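Local coordinates for sucrose 6(F)-phosphate phosphorylase (Thermoanaerobacterium thermosaccharolyticum DSM 571, PDB 6S9V), which belongs to the alpha-amylase family of carbohydrate-active enzymes, whose catalytic domain is a closed barrel of eight parallel strands, at residues L438-F443 and T486-I491; Q110-K115 and E120-F125; Y82-M87 and F91-D96. All coordinates share one frame; numbering follows the deposited sequence.

From the N terminus the chain reaches contact 3 first: helix 81-88 leads through a short turn into strand 92-97, the third strand of the central barrel. Soon afterwards contact 2 closes a second local loop, where the end of helix 107-115 folds against the segment 120-125 that follows it. Contact 1 comes much later, with 42 residues between its segments, joining helix 432-446 to strand 485-491 of the antiparallel sheet near the C terminus. The three follow one another in series, none nested or crossed. Contacts 1 and 2 lie on opposite sides of the chain's centre, their centres about 55 Å apart; contact 3 is buried between the barrel and its outer helix layer.

Contact 1: L438-F443 and T486-I491; sequences LKLIRF and TTIDYI
Leu440 on helix segment 438-443 and Ile488 on strand segment 486-491 bring the two backbones nearest, with their CA atoms 9.8 Å apart. The segment axes come no closer than 12.1 Å, and their N-to-C directions differ by 31°, so the helix runs roughly along the strand. No hydrogen bond links them; apolar and aromatic side chains span the gap. Phe443 carries most of the contact. With CG opposite the backbone N (chi1 -176°), its ring extends toward the strand and its outer edge is directed at the face of Tyr490, a T-shaped pair with planes 63° apart. Phe443 CE1 lies 3.9 Å above the Tyr490 ring plane, over its centre. Tyr490 also has Ile488 O at its edge, in the ring plane.

The strand belongs to a five-stranded antiparallel sheet after the barrel, consistent with the C-terminal beta domain common in the alpha-amylase family, and the helix that carries Phe443 lies between barrel and sheet in sequence. Ile488 suits its inward place because its branches spread over both helix residues: CG2 meets Phe443 CE2 at 3.8 Å, while CD1 touches Leu440 CD1 at 3.9 Å and also comes within 4.1 Å of Phe443 CD2 and CE2. The leucine and isoleucine chains lie nearly perpendicular, whereas those of Phe443 and Ile488 run antiparallel alongside each other. Tyr447, just beyond the end of helix 432-446, brings its ring to both Phe443 and Tyr490, meeting the latter edge-to-face. From helix 372-384, Phe383 packs on Leu440 and Phe384 on Ile488.

Contact 2: Q110-K115 and E120-F125; sequences QDFLKK and EYADMF
Asp111 places its CB at the edge of the Tyr121 ring, in the ring plane and 3.8 Å from Tyr121 CD2; its OD2 is 3.7 Å from the same Tyr121 CD2. Its carboxylate stands almost upright to the ring, the planes 84° apart, while Glu120 CG covers one face of the same ring. Asp111 suits this place as an acceptor: OD2 is hydrogen-bonded to Ser119 OG, which is also hydrogen-bonded to the backbone N of Tyr121. A water lies between Asp111 OD2 and Glu120 N, 3.2 Å from that nitrogen, but its distance to OD2 is too short to be trusted. Phe112, next along the helix, supplies the apolar bulk. Its CD1 presses on Ala122 CB at 3.8 Å, where the small methyl lets the backbone come close, and Phe112 CB touches Phe125 CE2 at 4.0 Å. The two phenylalanine rings are tilted 45° to each other. Lys115 NZ is only a long, weak partner of Asp111 OD1, and its disorder makes this uncertain. The chain turns back after helix 107-115 into a loop with a short 3-10 turn at 122-124; around it, Phe112 also packs on Val167 of strand 164-168, Phe125 meets Phe109 edge-to-face, and Met124 rests against Leu188 and Val189 of helix 187-202.

Contact 3: Y82-M87 and F91-D96; sequences YDIKKM and FDILLD
Met87 and Ile93 fit closely together between helix segment 82-87 and segment 91-96. The end of the isoleucine, CD1, is the bump: it lies against the flank of the methionine, 3.6 Å from Met87 CG and 3.7 Å from Met87 SD, with Met87 CB close by as well. Three successive atoms of an unbranched chain thus form the shallow hollow that takes one methyl, and the two side chains are nearly perpendicular. Met87 is suited to this because its slender chain, extended as far as SD and bent only at chi3 (-56°), offers a long, smooth side.

On another side of Met87 CG, roughly perpendicular to the isoleucine contact, comes the ring of Phe91, whose CD2 is 3.8 Å from it. The edge of that ring also faces Met87 O, which lies near the ring plane. The same carbonyl oxygen receives the only hydrogen bond across the contact, from Phe91 N at 2.9 Å. This bond, bent at the hydrogen (139°), ties the last part of the helix to the residue just before the strand and helps close the turn between them.

Ile93 divides its work between its branches. While CD1 goes to Met87, CG2 points the other way along the helix and meets Ile84 CG2 at 4.1 Å. Ile84 and Met87, three residues apart, sit on the same helical face, so beta-branched Ile93 can reach both. Leu37 and Leu41 of helix 34-44 press on Met87 and Phe91 respectively, and Ile54 of strand 51-54 touches both Ile84 and Met87. Strand 51-54, helix 81-88 and strand 92-97 form a beta-alpha-beta crossover, the repeating unit of the TIM barrel, with an apolar helix face laid on the outside of the strands.

Contact 1: L438-F443 and T486-I491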
loop_
_atom_site.group_PDB
_atom_site.type_symbol
_atom_site.label_atom_id
_atom_site.label_comp_id
_atom_site.label_asym_id
_atom_site.label_seq_id
_atom_site.Cartn_x
_atom_site.Cartn_y
_atom_site.Cartn_z
ATOM N N LEU A 438 -17.957 -10.245 -5.520
ATOM C CA LEU A 438 -18.802 -9.290 -4.813
ATOM C C LEU A 438 -19.639 -9.987 -3.744
ATOM O O LEU A 438 -19.834 -9.445 -2.649
ATOM C CB LEU A 438 -19.693 -8.544 -5.809
ATOM C CG LEU A 438 -18.946 -7.620 -6.786
ATOM C CD1 LEU A 438 -19.902 -6.950 -7.754
ATOM C CD2 LEU A 438 -18.146 -6.564 -6.037
ATOM N N LYS A 439 -20.147 -11.188 -4.044
ATOM C CA LYS A 439 -20.908 -11.945 -3.053
ATOM C C LYS A 439 -20.032 -12.324 -1.862
ATOM O O LYS A 439 -20.463 -12.233 -0.699
ATOM C CB LYS A 439 -21.515 -13.193 -3.703
ATOM C CG LYS A 439 -22.470 -13.949 -2.797
ATOM C CD LYS A 439 -23.156 -15.104 -3.515
ATOM C CE LYS A 439 -24.007 -15.919 -2.547
ATOM N NZ LYS A 439 -24.680 -17.072 -3.222
ATOM N N LEU A 440 -18.798 -12.752 -2.135
ATOM C CA LEU A 440 -17.866 -13.083 -1.066
ATOM C C LEU A 440 -17.547 -11.856 -0.225
ATOM O O LEU A 440 -17.496 -11.938 1.009
ATOM C CB LEU A 440 -16.577 -13.664 -1.648
ATOM C CG LEU A 440 -15.468 -14.007 -0.648
ATOM C CD1 LEU A 440 -15.928 -15.124 0.291
ATOM C CD2 LEU A 440 -14.187 -14.387 -1.368
ATOM N N ILE A 441 -17.317 -10.711 -0.873
ATOM C CA ILE A 441 -17.033 -9.486 -0.131
ATOM C C ILE A 441 -18.187 -9.156 0.804
ATOM O O ILE A 441 -17.989 -8.862 1.994
ATOM C CB ILE A 441 -16.741 -8.324 -1.099
ATOM C CG1 ILE A 441 -15.373 -8.509 -1.757
ATOM C CG2 ILE A 441 -16.800 -7.010 -0.357
ATOM C CD1 ILE A 441 -15.125 -7.561 -2.930
ATOM N N ARG A 442 -19.413 -9.178 0.280
ATOM C CA ARG A 442 -20.556 -8.835 1.116
ATOM C C ARG A 442 -20.738 -9.835 2.252
ATOM O O ARG A 442 -21.141 -9.447 3.358
ATOM C CB ARG A 442 -21.827 -8.707 0.277
ATOM C CG ARG A 442 -21.770 -7.493 -0.656
ATOM C CD ARG A 442 -23.151 -6.895 -0.876
ATOM N NE ARG A 442 -23.953 -7.635 -1.827
ATOM C CZ ARG A 442 -25.262 -7.479 -1.995
ATOM N NH1 ARG A 442 -25.954 -6.601 -1.267
ATOM N NH2 ARG A 442 -25.878 -8.213 -2.906
ATOM N N PHE A 443 -20.444 -11.115 2.015
ATOM C CA PHE A 443 -20.453 -12.062 3.122
ATOM C C PHE A 443 -19.450 -11.654 4.197
ATOM O O PHE A 443 -19.766 -11.674 5.395
ATOM C CB PHE A 443 -20.148 -13.480 2.647
ATOM C CG PHE A 443 -20.232 -14.502 3.752
ATOM C CD1 PHE A 443 -21.459 -15.019 4.137
ATOM C CD2 PHE A 443 -19.093 -14.912 4.424
ATOM C CE1 PHE A 443 -21.552 -15.948 5.179
ATOM C CE2 PHE A 443 -19.175 -15.848 5.453
ATOM C CZ PHE A 443 -20.406 -16.364 5.825
ATOM N N THR A 486 -14.049 -23.875 -2.995
ATOM C CA THR A 486 -14.045 -23.051 -1.794
ATOM C C THR A 486 -15.455 -23.036 -1.233
ATOM O O THR A 486 -16.388 -22.584 -1.907
ATOM C CB THR A 486 -13.570 -21.630 -2.113
ATOM O OG1 THR A 486 -12.236 -21.676 -2.636
ATOM C CG2 THR A 486 -13.595 -20.760 -0.876
ATOM N N THR A 487 -15.612 -23.538 -0.009
ATOM C CA THR A 487 -16.908 -23.607 0.644
ATOM C C THR A 487 -16.816 -22.924 2.001
ATOM O O THR A 487 -15.805 -23.048 2.702
ATOM C CB THR A 487 -17.362 -25.064 0.823
ATOM O OG1 THR A 487 -17.399 -25.721 -0.454
ATOM C CG2 THR A 487 -18.743 -25.114 1.448
ATOM N N ILE A 488 -17.882 -22.234 2.374
ATOM C CA ILE A 488 -18.002 -21.620 3.694
ATOM C C ILE A 488 -19.235 -22.216 4.358
ATOM O O ILE A 488 -20.365 -22.015 3.888
ATOM C CB ILE A 488 -18.094 -20.092 3.617
ATOM C CG1 ILE A 488 -16.803 -19.511 3.041
ATOM C CG2 ILE A 488 -18.381 -19.518 5.007
ATOM C CD1 ILE A 488 -16.848 -18.012 2.821
ATOM N N ASP A 489 -19.019 -22.966 5.437
ATOM C CA ASP A 489 -20.100 -23.489 6.259
ATOM C C ASP A 489 -20.378 -22.473 7.359
ATOM O O ASP A 489 -19.462 -22.103 8.099
ATOM C CB ASP A 489 -19.724 -24.833 6.878
ATOM C CG ASP A 489 -19.695 -25.962 5.865
ATOM O OD1 ASP A 489 -20.388 -25.865 4.835
ATOM O OD2 ASP A 489 -18.984 -26.955 6.112
ATOM N N TYR A 490 -21.621 -22.013 7.462
ATOM C CA TYR A 490 -21.941 -20.970 8.426
ATOM C C TYR A 490 -23.315 -21.220 9.024
ATOM O O TYR A 490 -24.103 -22.026 8.524
ATOM C CB TYR A 490 -21.873 -19.577 7.784
ATOM C CG TYR A 490 -22.991 -19.286 6.812
ATOM C CD1 TYR A 490 -22.902 -19.675 5.483
ATOM C CD2 TYR A 490 -24.135 -18.617 7.224
ATOM C CE1 TYR A 490 -23.921 -19.408 4.589
ATOM C CE2 TYR A 490 -25.165 -18.347 6.343
ATOM C CZ TYR A 490 -25.051 -18.745 5.023
ATOM O OH TYR A 490 -26.067 -18.487 4.141
ATOM N N ILE A 491 -23.589 -20.513 10.120
ATOM C CA ILE A 491 -24.843 -20.634 10.858
ATOM C C ILE A 491 -25.744 -19.483 10.428
ATOM O O ILE A 491 -25.380 -18.310 10.584
ATOM C CB ILE A 491 -24.609 -20.605 12.378
ATOM C CG1 ILE A 491 -23.637 -21.705 12.811
ATOM C CG2 ILE A 491 -25.940 -20.717 13.112
ATOM C CD1 ILE A 491 -24.077 -23.109 12.469
#

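Contact 2: Q110-K115 and E120-F125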
loop_
_atom_site.group_PDB
_atom_site.type_symbol
_atom_site.label_atom_id
_atom_site.label_comp_id
_atom_site.label_asym_id
_atom_site.label_seq_id
_atom_site.Cartn_x
_atom_site.Cartn_y
_atom_site.Cartn_z
ATOM N N GLN A 110 10.251 25.874 -5.267
ATOM C CA GLN A 110 10.492 26.883 -6.294
ATOM C C GLN A 110 11.021 28.176 -5.679
ATOM O O GLN A 110 11.851 28.864 -6.287
ATOM C CB GLN A 110 9.234 27.124 -7.129
ATOM C CG GLN A 110 8.940 25.933 -8.042
ATOM C CD GLN A 110 7.872 26.199 -9.081
ATOM O OE1 GLN A 110 8.090 25.953 -10.272
ATOM N NE2 GLN A 110 6.724 26.705 -8.651
ATOM N N ASP A 111 10.540 28.532 -4.484
ATOM C CA ASP A 111 11.084 29.702 -3.799
ATOM C C ASP A 111 12.553 29.484 -3.470
ATOM O O ASP A 111 13.384 30.378 -3.666
ATOM C CB ASP A 111 10.282 29.978 -2.527
ATOM C CG ASP A 111 10.588 31.332 -1.922
ATOM O OD1 ASP A 111 10.050 32.342 -2.421
ATOM O OD2 ASP A 111 11.355 31.387 -0.941
ATOM N N PHE A 112 12.895 28.274 -3.022
ATOM C CA PHE A 112 14.280 27.943 -2.724
ATOM C C PHE A 112 15.154 28.023 -3.967
ATOM O O PHE A 112 16.270 28.549 -3.916
ATOM C CB PHE A 112 14.360 26.543 -2.118
ATOM C CG PHE A 112 15.758 26.017 -2.005
ATOM C CD1 PHE A 112 16.639 26.561 -1.091
ATOM C CD2 PHE A 112 16.201 25.003 -2.835
ATOM C CE1 PHE A 112 17.930 26.096 -0.994
ATOM C CE2 PHE A 112 17.495 24.530 -2.743
ATOM C CZ PHE A 112 18.360 25.077 -1.819
ATOM N N LEU A 113 14.670 27.504 -5.100
ATOM C CA LEU A 113 15.475 27.573 -6.311
ATOM C C LEU A 113 15.668 29.009 -6.768
ATOM O O LEU A 113 16.664 29.321 -7.425
ATOM C CB LEU A 113 14.841 26.751 -7.427
ATOM C CG LEU A 113 14.934 25.233 -7.294
ATOM C CD1 LEU A 113 14.419 24.601 -8.578
ATOM C CD2 LEU A 113 16.355 24.762 -6.997
ATOM N N LYS A 114 14.717 29.888 -6.447
ATOM C CA LYS A 114 14.851 31.293 -6.805
ATOM C C LYS A 114 15.863 31.990 -5.905
ATOM O O LYS A 114 16.755 32.694 -6.390
ATOM C CB LYS A 114 13.485 31.975 -6.721
ATOM C CG LYS A 114 13.483 33.475 -7.014
ATOM C CD LYS A 114 12.107 34.058 -6.702
ATOM C CE LYS A 114 12.078 35.576 -6.764
ATOM N NZ LYS A 114 11.756 36.065 -8.136
ATOM N N LYS A 115 15.742 31.807 -4.589
ATOM C CA LYS A 115 16.494 32.602 -3.630
ATOM C C LYS A 115 17.610 31.844 -2.921
ATOM O O LYS A 115 18.380 32.469 -2.183
ATOM C CB LYS A 115 15.553 33.204 -2.574
ATOM C CG LYS A 115 14.493 34.130 -3.145
ATOM C CD LYS A 115 13.543 34.616 -2.061
ATOM C CE LYS A 115 12.421 35.467 -2.637
ATOM N NZ LYS A 115 11.401 35.824 -1.609
ATOM N N GLU A 120 13.001 31.477 2.864
ATOM C CA GLU A 120 12.501 31.060 4.167
ATOM C C GLU A 120 12.259 29.557 4.237
ATOM O O GLU A 120 12.145 29.014 5.341
ATOM C CB GLU A 120 11.214 31.808 4.503
ATOM C CG GLU A 120 10.070 31.529 3.550
ATOM C CD GLU A 120 8.744 32.044 4.070
ATOM O OE1 GLU A 120 8.444 31.814 5.262
ATOM O OE2 GLU A 120 8.007 32.687 3.293
ATOM N N TYR A 121 12.187 28.872 3.094
ATOM C CA TYR A 121 11.914 27.442 3.058
ATOM C C TYR A 121 13.162 26.592 2.851
ATOM O O TYR A 121 13.043 25.366 2.744
ATOM C CB TYR A 121 10.913 27.123 1.937
ATOM C CG TYR A 121 9.645 27.940 1.980
ATOM C CD1 TYR A 121 8.729 27.774 3.005
ATOM C CD2 TYR A 121 9.364 28.877 0.994
ATOM C CE1 TYR A 121 7.566 28.517 3.053
ATOM C CE2 TYR A 121 8.200 29.624 1.030
ATOM C CZ TYR A 121 7.304 29.437 2.063
ATOM O OH TYR A 121 6.143 30.172 2.117
ATOM N N ALA A 122 14.351 27.200 2.814
ATOM C CA ALA A 122 15.565 26.451 2.502
ATOM C C ALA A 122 15.740 25.260 3.437
ATOM O O ALA A 122 16.142 24.172 3.002
ATOM C CB ALA A 122 16.780 27.376 2.580
ATOM N N ASP A 123 15.416 25.436 4.719
ATOM C CA ASP A 123 15.636 24.401 5.726
ATOM C C ASP A 123 14.680 23.222 5.597
ATOM O O ASP A 123 14.877 22.214 6.286
ATOM C CB ASP A 123 15.503 25.020 7.123
ATOM C CG ASP A 123 15.967 24.087 8.236
ATOM O OD1 ASP A 123 17.081 23.535 8.136
ATOM O OD2 ASP A 123 15.210 23.911 9.216
ATOM N N MET A 124 13.655 23.313 4.744
ATOM C CA MET A 124 12.757 22.183 4.550
ATOM C C MET A 124 13.407 21.054 3.764
ATOM O O MET A 124 12.899 19.927 3.790
ATOM C CB MET A 124 11.484 22.624 3.823
ATOM C CG MET A 124 10.597 23.550 4.614
ATOM S SD MET A 124 9.153 24.091 3.683
ATOM C CE MET A 124 8.234 22.564 3.597
ATOM N N PHE A 125 14.518 21.323 3.081
ATOM C CA PHE A 125 15.125 20.374 2.158
ATOM C C PHE A 125 16.500 19.948 2.649
ATOM O O PHE A 125 17.149 20.635 3.443
ATOM C CB PHE A 125 15.203 20.994 0.756
ATOM C CG PHE A 125 13.907 21.623 0.326
ATOM C CD1 PHE A 125 12.806 20.833 0.049
ATOM C CD2 PHE A 125 13.774 23.000 0.257
ATOM C CE1 PHE A 125 11.597 21.404 -0.321
ATOM C CE2 PHE A 125 12.571 23.573 -0.101
ATOM C CZ PHE A 125 11.483 22.778 -0.384
HETATM O O HOH W 1 11.358 33.138 0.745
#

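Contact 3: Y82-M87 and F91-D96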
loop_
_atom_site.group_PDB
_atom_site.type_symbol
_atom_site.label_atom_id
_atom_site.label_comp_id
_atom_site.label_asym_id
_atom_site.label_seq_id
_atom_site.Cartn_x
_atom_site.Cartn_y
_atom_site.Cartn_z
ATOM N N TYR A 82 -14.325 18.735 -1.517
ATOM C CA TYR A 82 -15.706 18.423 -1.141
ATOM C C TYR A 82 -16.167 17.085 -1.710
ATOM O O TYR A 82 -17.048 16.438 -1.128
ATOM C CB TYR A 82 -16.620 19.562 -1.567
ATOM C CG TYR A 82 -16.280 20.809 -0.800
ATOM C CD1 TYR A 82 -16.771 21.009 0.483
ATOM C CD2 TYR A 82 -15.421 21.762 -1.330
ATOM C CE1 TYR A 82 -16.445 22.138 1.201
ATOM C CE2 TYR A 82 -15.090 22.893 -0.619
ATOM C CZ TYR A 82 -15.603 23.076 0.646
ATOM O OH TYR A 82 -15.274 24.203 1.359
ATOM N N ASP A 83 -15.601 16.650 -2.839
ATOM C CA ASP A 83 -15.858 15.292 -3.313
ATOM C C ASP A 83 -15.369 14.257 -2.306
ATOM O O ASP A 83 -16.010 13.212 -2.108
ATOM C CB ASP A 83 -15.189 15.074 -4.671
ATOM C CG ASP A 83 -15.782 15.951 -5.763
ATOM O OD1 ASP A 83 -17.004 16.215 -5.723
ATOM O OD2 ASP A 83 -15.023 16.391 -6.645
ATOM N N ILE A 84 -14.216 14.516 -1.679
ATOM C CA ILE A 84 -13.692 13.621 -0.647
ATOM C C ILE A 84 -14.588 13.649 0.585
ATOM O O ILE A 84 -14.902 12.610 1.184
ATOM C CB ILE A 84 -12.248 14.020 -0.285
ATOM C CG1 ILE A 84 -11.342 14.006 -1.518
ATOM C CG2 ILE A 84 -11.684 13.112 0.810
ATOM C CD1 ILE A 84 -10.971 12.655 -1.996
ATOM N N LYS A 85 -14.971 14.850 1.012
ATOM C CA LYS A 85 -15.836 14.996 2.175
ATOM C C LYS A 85 -17.139 14.234 1.983
ATOM O O LYS A 85 -17.619 13.568 2.907
ATOM C CB LYS A 85 -16.110 16.475 2.424
ATOM C CG LYS A 85 -16.916 16.773 3.682
ATOM C CD LYS A 85 -17.182 18.266 3.788
ATOM C CE LYS A 85 -17.850 18.641 5.098
ATOM N NZ LYS A 85 -18.053 20.116 5.187
ATOM N N LYS A 86 -17.721 14.315 0.783
ATOM C CA LYS A 86 -18.966 13.609 0.516
ATOM C C LYS A 86 -18.759 12.104 0.578
ATOM O O LYS A 86 -19.581 11.384 1.158
ATOM C CB LYS A 86 -19.516 14.028 -0.850
ATOM C CG LYS A 86 -20.755 13.271 -1.292
ATOM C CD LYS A 86 -21.370 13.897 -2.537
ATOM C CE LYS A 86 -22.444 13.002 -3.138
ATOM N NZ LYS A 86 -23.160 13.663 -4.263
ATOM N N MET A 87 -17.653 11.616 0.022
ATOM C CA MET A 87 -17.352 10.191 0.099
ATOM C C MET A 87 -17.145 9.760 1.548
ATOM O O MET A 87 -17.550 8.660 1.942
ATOM C CB MET A 87 -16.116 9.871 -0.747
ATOM C CG MET A 87 -15.883 8.377 -0.999
ATOM S SD MET A 87 -14.396 8.014 -1.989
ATOM C CE MET A 87 -14.789 9.001 -3.426
ATOM N N PHE A 91 -18.034 6.288 3.479
ATOM C CA PHE A 91 -16.907 5.370 3.548
ATOM C C PHE A 91 -15.819 5.964 4.430
ATOM O O PHE A 91 -15.639 7.179 4.462
ATOM C CB PHE A 91 -16.321 5.097 2.146
ATOM C CG PHE A 91 -17.335 4.595 1.157
ATOM C CD1 PHE A 91 -17.631 3.250 1.075
ATOM C CD2 PHE A 91 -17.992 5.477 0.309
ATOM C CE1 PHE A 91 -18.575 2.783 0.169
ATOM C CE2 PHE A 91 -18.929 5.020 -0.601
ATOM C CZ PHE A 91 -19.222 3.671 -0.671
ATOM N N ASP A 92 -15.074 5.101 5.125
ATOM C CA ASP A 92 -13.827 5.531 5.753
ATOM C C ASP A 92 -12.821 5.884 4.663
ATOM O O ASP A 92 -12.545 5.055 3.790
ATOM C CB ASP A 92 -13.227 4.449 6.645
ATOM C CG ASP A 92 -14.047 4.168 7.886
ATOM O OD1 ASP A 92 -14.838 5.034 8.307
ATOM O OD2 ASP A 92 -13.838 3.084 8.477
ATOM N N ILE A 93 -12.279 7.097 4.695
ATOM C CA ILE A 93 -11.332 7.543 3.676
ATOM C C ILE A 93 -9.909 7.391 4.195
ATOM O O ILE A 93 -9.584 7.829 5.301
ATOM C CB ILE A 93 -11.609 8.997 3.258
ATOM C CG1 ILE A 93 -13.045 9.146 2.756
ATOM C CG2 ILE A 93 -10.629 9.425 2.184
ATOM C CD1 ILE A 93 -13.413 8.231 1.618
ATOM N N LEU A 94 -9.063 6.757 3.391
ATOM C CA LEU A 94 -7.637 6.632 3.647
ATOM C C LEU A 94 -6.897 7.407 2.564
ATOM O O LEU A 94 -7.100 7.152 1.374
ATOM C CB LEU A 94 -7.252 5.156 3.638
ATOM C CG LEU A 94 -5.966 4.685 4.289
ATOM C CD1 LEU A 94 -6.036 3.163 4.468
ATOM C CD2 LEU A 94 -4.785 5.087 3.454
ATOM N N LEU A 95 -6.054 8.355 2.972
ATOM C CA LEU A 95 -5.241 9.126 2.042
ATOM C C LEU A 95 -3.763 9.006 2.386
ATOM O O LEU A 95 -3.396 8.670 3.512
ATOM C CB LEU A 95 -5.626 10.608 2.053
ATOM C CG LEU A 95 -7.001 11.013 1.538
ATOM C CD1 LEU A 95 -7.127 12.540 1.592
ATOM C CD2 LEU A 95 -7.233 10.501 0.118
ATOM N N ASP A 96 -2.924 9.318 1.399
ATOM C CA ASP A 96 -1.476 9.278 1.551
ATOM C C ASP A 96 -0.919 10.610 2.028
ATOM O O ASP A 96 -1.305 11.675 1.530
ATOM C CB ASP A 96 -0.791 8.958 0.217
ATOM C CG ASP A 96 -1.057 7.562 -0.261
ATOM O OD1 ASP A 96 -2.112 7.320 -0.884
ATOM O OD2 ASP A 96 -0.184 6.714 -0.023
#